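Local atomic coordinates of plantazolicin methyltransferase BamL (Bacillus amyloliquefaciens subsp. plantarum, PDB entry 5DM0), a protein that probably transfers methyl groups from S-adenosylmethionine to the N-terminal amine of desmethylplantazolicin, the last step in making the antibiotic plantazolicin. Residues A14-A19 and Y189-T194; Q75-L80 and I107-I112; V162-N167 and P258-G263. All coordinates share one frame; numbering follows the deposited sequence.

Interaction 1. Residues A14-A19 and Y189-T194. With 5D8 (ethyl 2-(2-{2-[(1S)-1-amino-4-carbamimidamidobutyl]-1,3-thiazol-4-yl}-5-methyl-1,3-oxazol-4-yl)-1,3-thiazole-4-carboxylate), chain E.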
loop_
_atom_site.group_PDB
_atom_site.type_symbol
_atom_site.label_atom_id
_atom_site.label_comp_id
_atom_site.label_asym_id
_atom_site.label_seq_id
_atom_site.Cartn_x
_atom_site.Cartn_y
_atom_site.Cartn_z
ATOM N N ALA A 14 7.940 -3.045 -18.797
ATOM C CA ALA A 14 7.107 -4.063 -19.455
ATOM C C ALA A 14 6.460 -5.047 -18.474
ATOM O O ALA A 14 5.290 -5.384 -18.622
ATOM C CB ALA A 14 7.891 -4.816 -20.527
ATOM N N ASN A 15 7.228 -5.504 -17.482
ATOM C CA ASN A 15 6.712 -6.397 -16.445
ATOM C C ASN A 15 5.525 -5.784 -15.698
ATOM O O ASN A 15 4.534 -6.461 -15.421
ATOM C CB ASN A 15 7.799 -6.752 -15.423
ATOM C CG ASN A 15 8.979 -7.505 -16.030
ATOM O OD1 ASN A 15 8.848 -8.219 -17.027
ATOM N ND2 ASN A 15 10.143 -7.350 -15.408
ATOM N N ARG A 16 5.640 -4.503 -15.365
ATOM C CA ARG A 16 4.568 -3.801 -14.652
ATOM C C ARG A 16 3.317 -3.635 -15.519
ATOM O O ARG A 16 2.195 -3.811 -15.035
ATOM C CB ARG A 16 5.065 -2.466 -14.091
ATOM C CG ARG A 16 6.174 -2.643 -13.054
ATOM C CD ARG A 16 6.432 -1.363 -12.263
ATOM N NE ARG A 16 6.840 -0.268 -13.140
ATOM C CZ ARG A 16 8.068 -0.118 -13.636
ATOM N NH1 ARG A 16 9.031 -0.980 -13.324
ATOM N NH2 ARG A 16 8.338 0.903 -14.440
ATOM N N ILE A 17 3.521 -3.335 -16.802
ATOM C CA ILE A 17 2.411 -3.306 -17.774
ATOM C C ILE A 17 1.686 -4.663 -17.821
ATOM O O ILE A 17 0.455 -4.716 -17.767
ATOM C CB ILE A 17 2.887 -2.868 -19.178
ATOM C CG1 ILE A 17 3.358 -1.406 -19.142
ATOM C CG2 ILE A 17 1.771 -3.063 -20.211
ATOM C CD1 ILE A 17 3.994 -0.905 -20.421
ATOM N N GLN A 18 2.455 -5.755 -17.871
ATOM C CA GLN A 18 1.883 -7.106 -17.876
ATOM C C GLN A 18 1.127 -7.439 -16.585
ATOM O O GLN A 18 0.049 -8.027 -16.629
ATOM C CB GLN A 18 2.962 -8.162 -18.185
ATOM C CG GLN A 18 2.484 -9.620 -18.140
ATOM C CD GLN A 18 1.459 -9.965 -19.219
ATOM O OE1 GLN A 18 1.321 -9.256 -20.215
ATOM N NE2 GLN A 18 0.733 -11.055 -19.016
ATOM N N ALA A 19 1.673 -7.051 -15.432
ATOM C CA ALA A 19 0.982 -7.291 -14.167
ATOM C C ALA A 19 -0.352 -6.551 -14.121
ATOM O O ALA A 19 -1.340 -7.076 -13.618
ATOM C CB ALA A 19 1.856 -6.890 -12.981
ATOM N N TYR A 189 4.543 -11.070 -9.148
ATOM C CA TYR A 189 5.851 -11.074 -8.503
ATOM C C TYR A 189 6.943 -10.577 -9.455
ATOM O O TYR A 189 7.850 -9.858 -9.030
ATOM C CB TYR A 189 6.167 -12.446 -7.892
ATOM C CG TYR A 189 5.477 -12.663 -6.558
ATOM C CD1 TYR A 189 6.076 -12.248 -5.363
ATOM C CD2 TYR A 189 4.224 -13.276 -6.490
ATOM C CE1 TYR A 189 5.447 -12.439 -4.148
ATOM C CE2 TYR A 189 3.582 -13.467 -5.283
ATOM C CZ TYR A 189 4.199 -13.046 -4.115
ATOM O OH TYR A 189 3.587 -13.223 -2.909
ATOM N N ARG A 190 6.828 -10.923 -10.742
ATOM C CA ARG A 190 7.806 -10.483 -11.743
ATOM C C ARG A 190 7.873 -8.959 -11.793
ATOM O O ARG A 190 8.954 -8.390 -11.940
ATOM C CB ARG A 190 7.482 -11.053 -13.129
ATOM C CG ARG A 190 8.562 -10.834 -14.185
ATOM C CD ARG A 190 8.251 -11.626 -15.455
ATOM N NE ARG A 190 9.229 -11.535 -16.561
ATOM C CZ ARG A 190 10.495 -11.104 -16.484
ATOM N NH1 ARG A 190 11.020 -10.688 -15.341
ATOM N NH2 ARG A 190 11.249 -11.088 -17.580
ATOM N N ALA A 191 6.713 -8.314 -11.651
ATOM C CA ALA A 191 6.600 -6.857 -11.707
ATOM C C ALA A 191 7.022 -6.161 -10.415
ATOM O O ALA A 191 7.154 -4.940 -10.390
ATOM C CB ALA A 191 5.173 -6.457 -12.054
ATOM N N SER A 192 7.217 -6.929 -9.349
ATOM C CA SER A 192 7.536 -6.354 -8.043
ATOM C C SER A 192 8.992 -5.919 -7.935
ATOM O O SER A 192 9.846 -6.342 -8.728
ATOM C CB SER A 192 7.197 -7.345 -6.922
ATOM O OG SER A 192 5.884 -7.841 -7.077
ATOM N N LEU A 193 9.259 -5.040 -6.971
ATOM C CA LEU A 193 10.621 -4.671 -6.605
ATOM C C LEU A 193 11.175 -5.660 -5.585
ATOM O O LEU A 193 10.426 -6.435 -4.984
ATOM C CB LEU A 193 10.661 -3.246 -6.019
ATOM C CG LEU A 193 10.251 -2.060 -6.907
ATOM C CD1 LEU A 193 10.422 -0.735 -6.174
ATOM C CD2 LEU A 193 11.046 -2.024 -8.196
ATOM N N THR A 194 12.495 -5.642 -5.422
ATOM C CA THR A 194 13.166 -6.291 -4.309
ATOM C C THR A 194 13.410 -5.217 -3.258
ATOM O O THR A 194 13.350 -4.029 -3.566
ATOM C CB THR A 194 14.546 -6.842 -4.715
ATOM O OG1 THR A 194 15.336 -5.781 -5.269
ATOM C CG2 THR A 194 14.413 -7.971 -5.738
HETATM C C1 5D8 E . -0.758 -10.998 -4.461
HETATM C C2 5D8 E . -1.005 -10.067 -3.451
HETATM C C3 5D8 E . -0.377 -11.388 -0.272
HETATM C C4 5D8 E . -1.935 -8.766 -5.005
HETATM C C5 5D8 E . -0.562 -9.977 0.090
HETATM C C6 5D8 E . -0.717 -10.336 -2.025
HETATM C C8 5D8 E . -0.223 -12.484 0.693
HETATM C C11 5D8 E . -0.254 -14.642 1.877
HETATM C C12 5D8 E . -0.040 -13.506 2.662
HETATM O O14 5D8 E . 0.500 -14.657 4.624
HETATM C C13 5D8 E . 0.163 -13.594 4.121
HETATM O O15 5D8 E . -0.094 -12.412 4.933
HETATM N N2 5D8 E . -0.056 -12.305 2.004
HETATM S S1 5D8 E . -0.467 -14.122 0.246
HETATM N N1 5D8 E . -0.554 -11.604 -1.578
HETATM O O9 5D8 E . -0.775 -9.320 -1.092
HETATM C C7 5D8 E . -0.496 -9.162 1.356
HETATM S S5 5D8 E . -1.389 -10.189 -5.857
HETATM N N3 5D8 E . -1.658 -8.894 -3.694
HETATM C CA 5D8 E . -2.606 -7.666 -5.741
HETATM N N 5D8 E . -3.057 -6.661 -4.778
HETATM C CB 5D8 E . -1.696 -7.029 -6.790
HETATM C CG 5D8 E . -0.296 -6.685 -6.291
HETATM C CD 5D8 E . 0.273 -5.572 -7.171
HETATM N NE 5D8 E . 1.693 -5.418 -6.825
HETATM C CZ 5D8 E . 2.689 -6.011 -7.359
HETATM N NH1 5D8 E . 3.866 -5.768 -6.946
HETATM N NH2 5D8 E . 2.524 -6.862 -8.295
HETATM C C9 5D8 E . 0.085 -12.446 6.351
HETATM C C10 5D8 E . -1.200 -12.012 7.033
HETATM O O HOH W 1 10.050 -6.066 -12.673
HETATM O O HOH W 2 9.085 -3.095 -11.231
#

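Interaction 2. Residues Q75-L80 and I107-I112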
loop_
_atom_site.group_PDB
_atom_site.type_symbol
_atom_site.label_atom_id
_atom_site.label_comp_id
_atom_site.label_asym_id
_atom_site.label_seq_id
_atom_site.Cartn_x
_atom_site.Cartn_y
_atom_site.Cartn_z
ATOM N N GLN A 75 -12.671 -0.991 0.379
ATOM C CA GLN A 75 -12.593 -1.723 1.653
ATOM C C GLN A 75 -11.789 -0.981 2.729
ATOM O O GLN A 75 -12.197 -0.919 3.886
ATOM C CB GLN A 75 -12.040 -3.142 1.451
ATOM C CG GLN A 75 -12.876 -4.063 0.570
ATOM C CD GLN A 75 -12.426 -4.070 -0.880
ATOM O OE1 GLN A 75 -11.928 -3.069 -1.403
ATOM N NE2 GLN A 75 -12.601 -5.210 -1.542
ATOM N N VAL A 76 -10.651 -0.409 2.349
ATOM C CA VAL A 76 -9.826 0.345 3.303
ATOM C C VAL A 76 -10.550 1.593 3.807
ATOM O O VAL A 76 -10.573 1.869 5.007
ATOM C CB VAL A 76 -8.446 0.706 2.705
ATOM C CG1 VAL A 76 -7.743 1.768 3.546
ATOM C CG2 VAL A 76 -7.586 -0.547 2.579
ATOM N N ILE A 77 -11.144 2.341 2.882
ATOM C CA ILE A 77 -11.908 3.539 3.214
ATOM C C ILE A 77 -13.090 3.210 4.143
ATOM O O ILE A 77 -13.342 3.932 5.115
ATOM C CB ILE A 77 -12.367 4.274 1.925
ATOM C CG1 ILE A 77 -11.161 4.853 1.163
ATOM C CG2 ILE A 77 -13.404 5.353 2.219
ATOM C CD1 ILE A 77 -10.331 5.861 1.935
ATOM N N GLN A 78 -13.783 2.113 3.852
ATOM C CA GLN A 78 -14.864 1.623 4.708
ATOM C C GLN A 78 -14.388 1.362 6.141
ATOM O O GLN A 78 -15.043 1.762 7.106
ATOM C CB GLN A 78 -15.463 0.349 4.119
ATOM C CG GLN A 78 -16.561 -0.266 4.969
ATOM C CD GLN A 78 -17.394 -1.249 4.186
ATOM O OE1 GLN A 78 -16.876 -2.234 3.662
ATOM N NE2 GLN A 78 -18.690 -0.980 4.089
ATOM N N TYR A 79 -13.250 0.686 6.266
ATOM C CA TYR A 79 -12.642 0.405 7.566
ATOM C C TYR A 79 -12.332 1.710 8.311
ATOM O O TYR A 79 -12.666 1.856 9.497
ATOM C CB TYR A 79 -11.378 -0.437 7.368
ATOM C CG TYR A 79 -10.693 -0.894 8.637
ATOM C CD1 TYR A 79 -9.821 -0.047 9.324
ATOM C CD2 TYR A 79 -10.894 -2.185 9.135
ATOM C CE1 TYR A 79 -9.178 -0.462 10.479
ATOM C CE2 TYR A 79 -10.256 -2.613 10.294
ATOM C CZ TYR A 79 -9.394 -1.746 10.957
ATOM O OH TYR A 79 -8.752 -2.148 12.106
ATOM N N LEU A 80 -11.712 2.661 7.614
ATOM C CA LEU A 80 -11.379 3.954 8.209
ATOM C C LEU A 80 -12.616 4.764 8.597
ATOM O O LEU A 80 -12.619 5.439 9.633
ATOM C CB LEU A 80 -10.481 4.780 7.286
ATOM C CG LEU A 80 -9.036 4.299 7.111
ATOM C CD1 LEU A 80 -8.426 4.941 5.870
ATOM C CD2 LEU A 80 -8.194 4.603 8.350
ATOM N N ILE A 107 -20.763 5.661 1.475
ATOM C CA ILE A 107 -19.938 6.178 2.561
ATOM C C ILE A 107 -19.532 7.628 2.311
ATOM O O ILE A 107 -19.363 8.046 1.163
ATOM C CB ILE A 107 -18.704 5.269 2.779
ATOM C CG1 ILE A 107 -19.125 4.008 3.533
ATOM C CG2 ILE A 107 -17.580 5.991 3.522
ATOM C CD1 ILE A 107 -18.122 2.881 3.435
ATOM N N ASN A 108 -19.391 8.389 3.394
ATOM C CA ASN A 108 -18.887 9.755 3.326
ATOM C C ASN A 108 -17.396 9.792 2.955
ATOM O O ASN A 108 -16.520 9.832 3.828
ATOM C CB ASN A 108 -19.141 10.481 4.649
ATOM C CG ASN A 108 -18.732 11.941 4.603
ATOM O OD1 ASN A 108 -18.751 12.574 3.549
ATOM N ND2 ASN A 108 -18.352 12.484 5.757
ATOM N N ALA A 109 -17.135 9.763 1.652
ATOM C CA ALA A 109 -15.786 9.698 1.096
ATOM C C ALA A 109 -15.842 10.086 -0.373
ATOM O O ALA A 109 -16.884 9.943 -1.021
ATOM C CB ALA A 109 -15.229 8.290 1.234
ATOM N N SER A 110 -14.725 10.569 -0.903
ATOM C CA SER A 110 -14.623 10.870 -2.327
ATOM C C SER A 110 -13.913 9.723 -3.022
ATOM O O SER A 110 -12.786 9.400 -2.671
ATOM C CB SER A 110 -13.840 12.160 -2.562
ATOM O OG SER A 110 -14.414 13.255 -1.864
ATOM N N PHE A 111 -14.579 9.104 -3.994
ATOM C CA PHE A 111 -13.967 8.060 -4.814
ATOM C C PHE A 111 -13.779 8.557 -6.233
ATOM O O PHE A 111 -14.744 8.975 -6.893
ATOM C CB PHE A 111 -14.798 6.775 -4.796
ATOM C CG PHE A 111 -14.692 6.005 -3.509
ATOM C CD1 PHE A 111 -13.518 5.326 -3.185
ATOM C CD2 PHE A 111 -15.762 5.954 -2.623
ATOM C CE1 PHE A 111 -13.411 4.620 -1.999
ATOM C CE2 PHE A 111 -15.664 5.247 -1.437
ATOM C CZ PHE A 111 -14.487 4.572 -1.128
ATOM N N ILE A 112 -12.532 8.529 -6.687
ATOM C CA ILE A 112 -12.158 9.022 -8.010
ATOM C C ILE A 112 -11.731 7.845 -8.877
ATOM O O ILE A 112 -10.884 7.045 -8.458
ATOM C CB ILE A 112 -10.962 9.999 -7.913
ATOM C CG1 ILE A 112 -11.303 11.208 -7.034
ATOM C CG2 ILE A 112 -10.481 10.407 -9.304
ATOM C CD1 ILE A 112 -10.092 11.837 -6.366
#

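Interaction 3. Residues V162-N167 and P258-G263. With 5D8 (ethyl 2-(2-{2-[(1S)-1-amino-4-carbamimidamidobutyl]-1,3-thiazol-4-yl}-5-methyl-1,3-oxazol-4-yl)-1,3-thiazole-4-carboxylate), chain E.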
loop_
_atom_site.group_PDB
_atom_site.type_symbol
_atom_site.label_atom_id
_atom_site.label_comp_id
_atom_site.label_asym_id
_atom_site.label_seq_id
_atom_site.Cartn_x
_atom_site.Cartn_y
_atom_site.Cartn_z
ATOM N N VAL A 162 2.969 -0.667 1.054
ATOM C CA VAL A 162 3.145 -2.101 1.329
ATOM C C VAL A 162 2.997 -2.839 0.002
ATOM O O VAL A 162 2.014 -2.634 -0.709
ATOM C CB VAL A 162 2.089 -2.638 2.321
ATOM C CG1 VAL A 162 2.342 -4.117 2.632
ATOM C CG2 VAL A 162 2.077 -1.821 3.604
ATOM N N ASP A 163 3.960 -3.689 -0.347
ATOM C CA ASP A 163 3.875 -4.403 -1.623
ATOM C C ASP A 163 4.679 -5.704 -1.592
ATOM O O ASP A 163 5.449 -5.957 -0.666
ATOM C CB ASP A 163 4.346 -3.507 -2.781
ATOM C CG ASP A 163 3.701 -3.874 -4.112
ATOM O OD1 ASP A 163 2.642 -4.535 -4.099
ATOM O OD2 ASP A 163 4.273 -3.527 -5.177
ATOM N N LEU A 164 4.477 -6.530 -2.615
ATOM C CA LEU A 164 5.185 -7.793 -2.752
ATOM C C LEU A 164 6.675 -7.574 -2.931
ATOM O O LEU A 164 7.082 -6.608 -3.563
ATOM C CB LEU A 164 4.673 -8.525 -3.991
ATOM C CG LEU A 164 3.170 -8.805 -4.078
ATOM C CD1 LEU A 164 2.888 -9.516 -5.392
ATOM C CD2 LEU A 164 2.740 -9.633 -2.877
ATOM N N ASP A 165 7.482 -8.478 -2.380
ATOM C CA ASP A 165 8.898 -8.551 -2.759
ATOM C C ASP A 165 9.021 -9.612 -3.836
ATOM O O ASP A 165 8.533 -10.728 -3.674
ATOM C CB ASP A 165 9.811 -8.888 -1.565
ATOM C CG ASP A 165 11.304 -8.851 -1.933
ATOM O OD1 ASP A 165 11.724 -9.550 -2.889
ATOM O OD2 ASP A 165 12.081 -8.128 -1.264
ATOM N N ARG A 166 9.693 -9.260 -4.923
ATOM C CA ARG A 166 9.847 -10.140 -6.079
ATOM C C ARG A 166 10.348 -11.550 -5.727
ATOM O O ARG A 166 9.882 -12.551 -6.293
ATOM C CB ARG A 166 10.790 -9.485 -7.088
ATOM C CG ARG A 166 10.972 -10.287 -8.362
ATOM C CD ARG A 166 11.489 -9.430 -9.499
ATOM N NE ARG A 166 12.907 -9.096 -9.376
ATOM C CZ ARG A 166 13.389 -7.858 -9.262
ATOM N NH1 ARG A 166 14.702 -7.673 -9.182
ATOM N NH2 ARG A 166 12.564 -6.804 -9.219
ATOM N N ASN A 167 11.287 -11.631 -4.788
ATOM C CA ASN A 167 11.883 -12.921 -4.434
ATOM C C ASN A 167 10.998 -13.850 -3.594
ATOM O O ASN A 167 11.413 -14.957 -3.275
ATOM C CB ASN A 167 13.247 -12.726 -3.761
ATOM C CG ASN A 167 14.307 -12.221 -4.724
ATOM O OD1 ASN A 167 14.397 -12.688 -5.856
ATOM N ND2 ASN A 167 15.147 -11.295 -4.259
ATOM N N PRO A 258 4.757 -15.175 2.217
ATOM C CA PRO A 258 5.536 -14.223 1.399
ATOM C C PRO A 258 5.934 -12.961 2.156
ATOM O O PRO A 258 5.086 -12.326 2.790
ATOM C CB PRO A 258 4.577 -13.860 0.259
ATOM C CG PRO A 258 3.216 -14.180 0.785
ATOM C CD PRO A 258 3.404 -15.379 1.666
ATOM N N ALA A 259 7.217 -12.614 2.095
ATOM C CA ALA A 259 7.710 -11.388 2.716
ATOM C C ALA A 259 7.238 -10.167 1.935
ATOM O O ALA A 259 7.283 -10.147 0.694
ATOM C CB ALA A 259 9.226 -11.406 2.809
ATOM N N LEU A 260 6.778 -9.153 2.658
ATOM C CA LEU A 260 6.345 -7.913 2.020
ATOM C C LEU A 260 7.331 -6.780 2.232
ATOM O O LEU A 260 8.013 -6.722 3.253
ATOM C CB LEU A 260 4.972 -7.489 2.531
ATOM C CG LEU A 260 3.841 -8.505 2.350
ATOM C CD1 LEU A 260 2.636 -8.022 3.132
ATOM C CD2 LEU A 260 3.481 -8.733 0.886
ATOM N N LEU A 261 7.405 -5.890 1.249
ATOM C CA LEU A 261 8.126 -4.640 1.383
ATOM C C LEU A 261 7.232 -3.640 2.111
ATOM O O LEU A 261 6.046 -3.497 1.778
ATOM C CB LEU A 261 8.467 -4.072 0.011
ATOM C CG LEU A 261 9.176 -4.975 -0.998
ATOM C CD1 LEU A 261 9.322 -4.217 -2.301
ATOM C CD2 LEU A 261 10.528 -5.368 -0.425
ATOM N N HIS A 262 7.807 -2.957 3.091
ATOM C CA HIS A 262 7.135 -1.867 3.806
ATOM C C HIS A 262 7.989 -0.620 3.703
ATOM O O HIS A 262 9.130 -0.606 4.164
ATOM C CB HIS A 262 6.945 -2.215 5.287
ATOM C CG HIS A 262 6.166 -3.465 5.521
ATOM N ND1 HIS A 262 6.727 -4.719 5.421
ATOM C CD2 HIS A 262 4.874 -3.657 5.870
ATOM C CE1 HIS A 262 5.810 -5.632 5.687
ATOM N NE2 HIS A 262 4.678 -5.016 5.963
ATOM N N GLY A 263 7.439 0.437 3.117
ATOM C CA GLY A 263 8.182 1.671 2.948
ATOM C C GLY A 263 7.415 2.854 3.483
ATOM O O GLY A 263 6.203 2.948 3.281
HETATM C C1 5D8 E . -0.758 -10.998 -4.461
HETATM C C2 5D8 E . -1.005 -10.067 -3.451
HETATM C C3 5D8 E . -0.377 -11.388 -0.272
HETATM C C4 5D8 E . -1.935 -8.766 -5.005
HETATM C C5 5D8 E . -0.562 -9.977 0.090
HETATM C C6 5D8 E . -0.717 -10.336 -2.025
HETATM C C8 5D8 E . -0.223 -12.484 0.693
HETATM C C11 5D8 E . -0.254 -14.642 1.877
HETATM C C12 5D8 E . -0.040 -13.506 2.662
HETATM O O14 5D8 E . 0.500 -14.657 4.624
HETATM C C13 5D8 E . 0.163 -13.594 4.121
HETATM O O15 5D8 E . -0.094 -12.412 4.933
HETATM N N2 5D8 E . -0.056 -12.305 2.004
HETATM S S1 5D8 E . -0.467 -14.122 0.246
HETATM N N1 5D8 E . -0.554 -11.604 -1.578
HETATM O O9 5D8 E . -0.775 -9.320 -1.092
HETATM C C7 5D8 E . -0.496 -9.162 1.356
HETATM S S5 5D8 E . -1.389 -10.189 -5.857
HETATM N N3 5D8 E . -1.658 -8.894 -3.694
HETATM C CA 5D8 E . -2.606 -7.666 -5.741
HETATM N N 5D8 E . -3.057 -6.661 -4.778
HETATM C CB 5D8 E . -1.696 -7.029 -6.790
HETATM C CG 5D8 E . -0.296 -6.685 -6.291
HETATM C CD 5D8 E . 0.273 -5.572 -7.171
HETATM N NE 5D8 E . 1.693 -5.418 -6.825
HETATM C CZ 5D8 E . 2.689 -6.011 -7.359
HETATM N NH1 5D8 E . 3.866 -5.768 -6.946
HETATM N NH2 5D8 E . 2.524 -6.862 -8.295
HETATM C C9 5D8 E . 0.085 -12.446 6.351
HETATM C C10 5D8 E . -1.200 -12.012 7.033
HETATM O O HOH W 3 5.374 -10.848 -1.226
#

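Interaction 1. Residues A14-A19 and Y189-T194
Ala191 presses its methyl group into the side of helix 13-24, where it meets both backbone and side chain. Its CB lies 3.4 Å from the carbonyl O of Asn15, an oxygen already engaged in the helical bond from Ala19 N, and 3.5 Å from CB of Ala19, tighter than usual for two methyl carbons. Packing this close lets the two backbones come within 4.7 Å, measured from CA of Arg16 to CA of Ala191. Asn15 carries the more polar half of the contact. Its amide lies obliquely against the outstretched Arg190 chain, the amide and guanidinium planes 38° apart, with OD1 of Asn15 above the centre of one guanidinium face, 3.4 Å from CZ of Arg190. Arg190 gets there with CG anti to the backbone N (chi1 -171°) and the chain extended from CG to NE, which carries the guanidinium across the Asn15 amide. The approach from above the plane is electrostatic contact and not a hydrogen bond. The other end of the same amide works through water: Asn15 ND2 donates to a water that in turn gives a hydrogen to the carbonyl O of Arg190. A second water joins Arg16 NH1, at the edge of its guanidinium, to the carbonyl O of Ala191, 2.8 Å from the water O. The Arg16 guanidinium is also held by the carbonyls of Phe139, Lys140 and Val9. Just past the contact, Ser192 OG accepts a hydrogen bond from NH1 of the ligand 5D8, 2.9 Å away. The contact therefore joins helix 13-24 to the end of helix 179-191, with Leu193 continuing toward helix 195-206 and Tyr189 and Ser192 lying against Leu164 of strand 157-164.

Interaction 2. Residues Q75-L80 and I107-I112
Helix 75-83 packs on edge strand 110-113 of the Rossmann-like methyltransferase sheet and on the turn leading into it, an inverse gamma turn centred on Asn108. Ile77 points toward the strand and contributes most of the helix's share. Its CG2 methyl, set anti to the backbone N by a chi1 of -67°, meets two partners, 3.6 Å from CB of Ala109 and 3.6 Å from CZ of Phe111. The Phe111 ring meets it obliquely, and the two side chains run antiparallel past one another, so that CE1 of Phe111 also reaches CG1 of Ile77 at 3.9 Å. Ile107 fills in from the loop side. Its CD1 rests 3.7 Å from both CA and CB of Gln78, lying roughly perpendicular to the extended glutamine chain and touching its aliphatic part. Ile107 CG2 stays farther from Ile77 CG2, at 4.4 Å. The contact is essentially apolar and side chains make nearly all of it; the nearest CA atoms, of Gln78 and Ile107, are 7.1 Å apart. Ile77 and Leu80 also lie on Leu89 of strand 88-93, the strand to which Ser110 and Ile112 are hydrogen-bonded through the backbone, while Tyr79 and Leu80 pack against Ile48 of helix 41-59, so helix 75-83 packs on the sheet and against helix 41-59.

Interaction 3. Residues V162-N167 and P258-G263
Asp163 and Leu261 form the tight centre of this antiparallel pairing, a hydrogen-bonded pair in which each backbone N donates to the other's carbonyl. Leu261 N reaches Asp163 O at 2.7 Å, nearly along the C=O axis, and Asp163 N to Leu261 O measures 3.0 Å. Non-hydrogen-bonded pairs flank it: Val162 lies alongside His262, while Leu164 CD2 touches Leu260 CD2 at 3.9 Å. Beyond Leu164 the strands part. There Asp165 N and the carbonyl O of Ala259 are bridged by a water, weakly on the Asp165 side, and Asp165 turns its OD1 to Asn167 N in an Asx turn. With CG anti to its backbone N (chi1 -153°), the Asp163 carboxylate faces the guanidinium of 5D8: OD1 accepts from NE at 3.0 Å, OD2 from NH1 at 2.9 Å. This two-pronged grip fixes the group's rotation; Gly137 N, also bonded to OD2, helps hold the carboxylate. Leu164 CD2 and Pro258 CG pack against the rings, Leu260 CD1 against the oxazole methyl C7. Strand 260-268 is the antiparallel seventh strand inserted beside strand 157-164, the hallmark of the class I methyltransferase fold; here its start lines the substrate-analogue pocket.

Along the chain, interaction 2 is nested inside the loop closed by interaction 1 and ends before interaction 3 begins, whereas the segments of interactions 1 and 3 alternate. Interactions 1 and 3 are neighbours, their centres about 12 Å apart; Arg166 joins them, binding Ser192 O through NH2 and Leu193 O through its backbone N. Both touch 5D8, through Ser192 in one and Asp163, Leu164, Pro258 and Leu260 in the other, so each contributes to the pocket. Interaction 2 lies on the other side of the chain's centre, about 27 Å from interaction 1 and 25 Å from interaction 3 between centres. It shares the seven-stranded sheet with interaction 3, at edge strand 110-113.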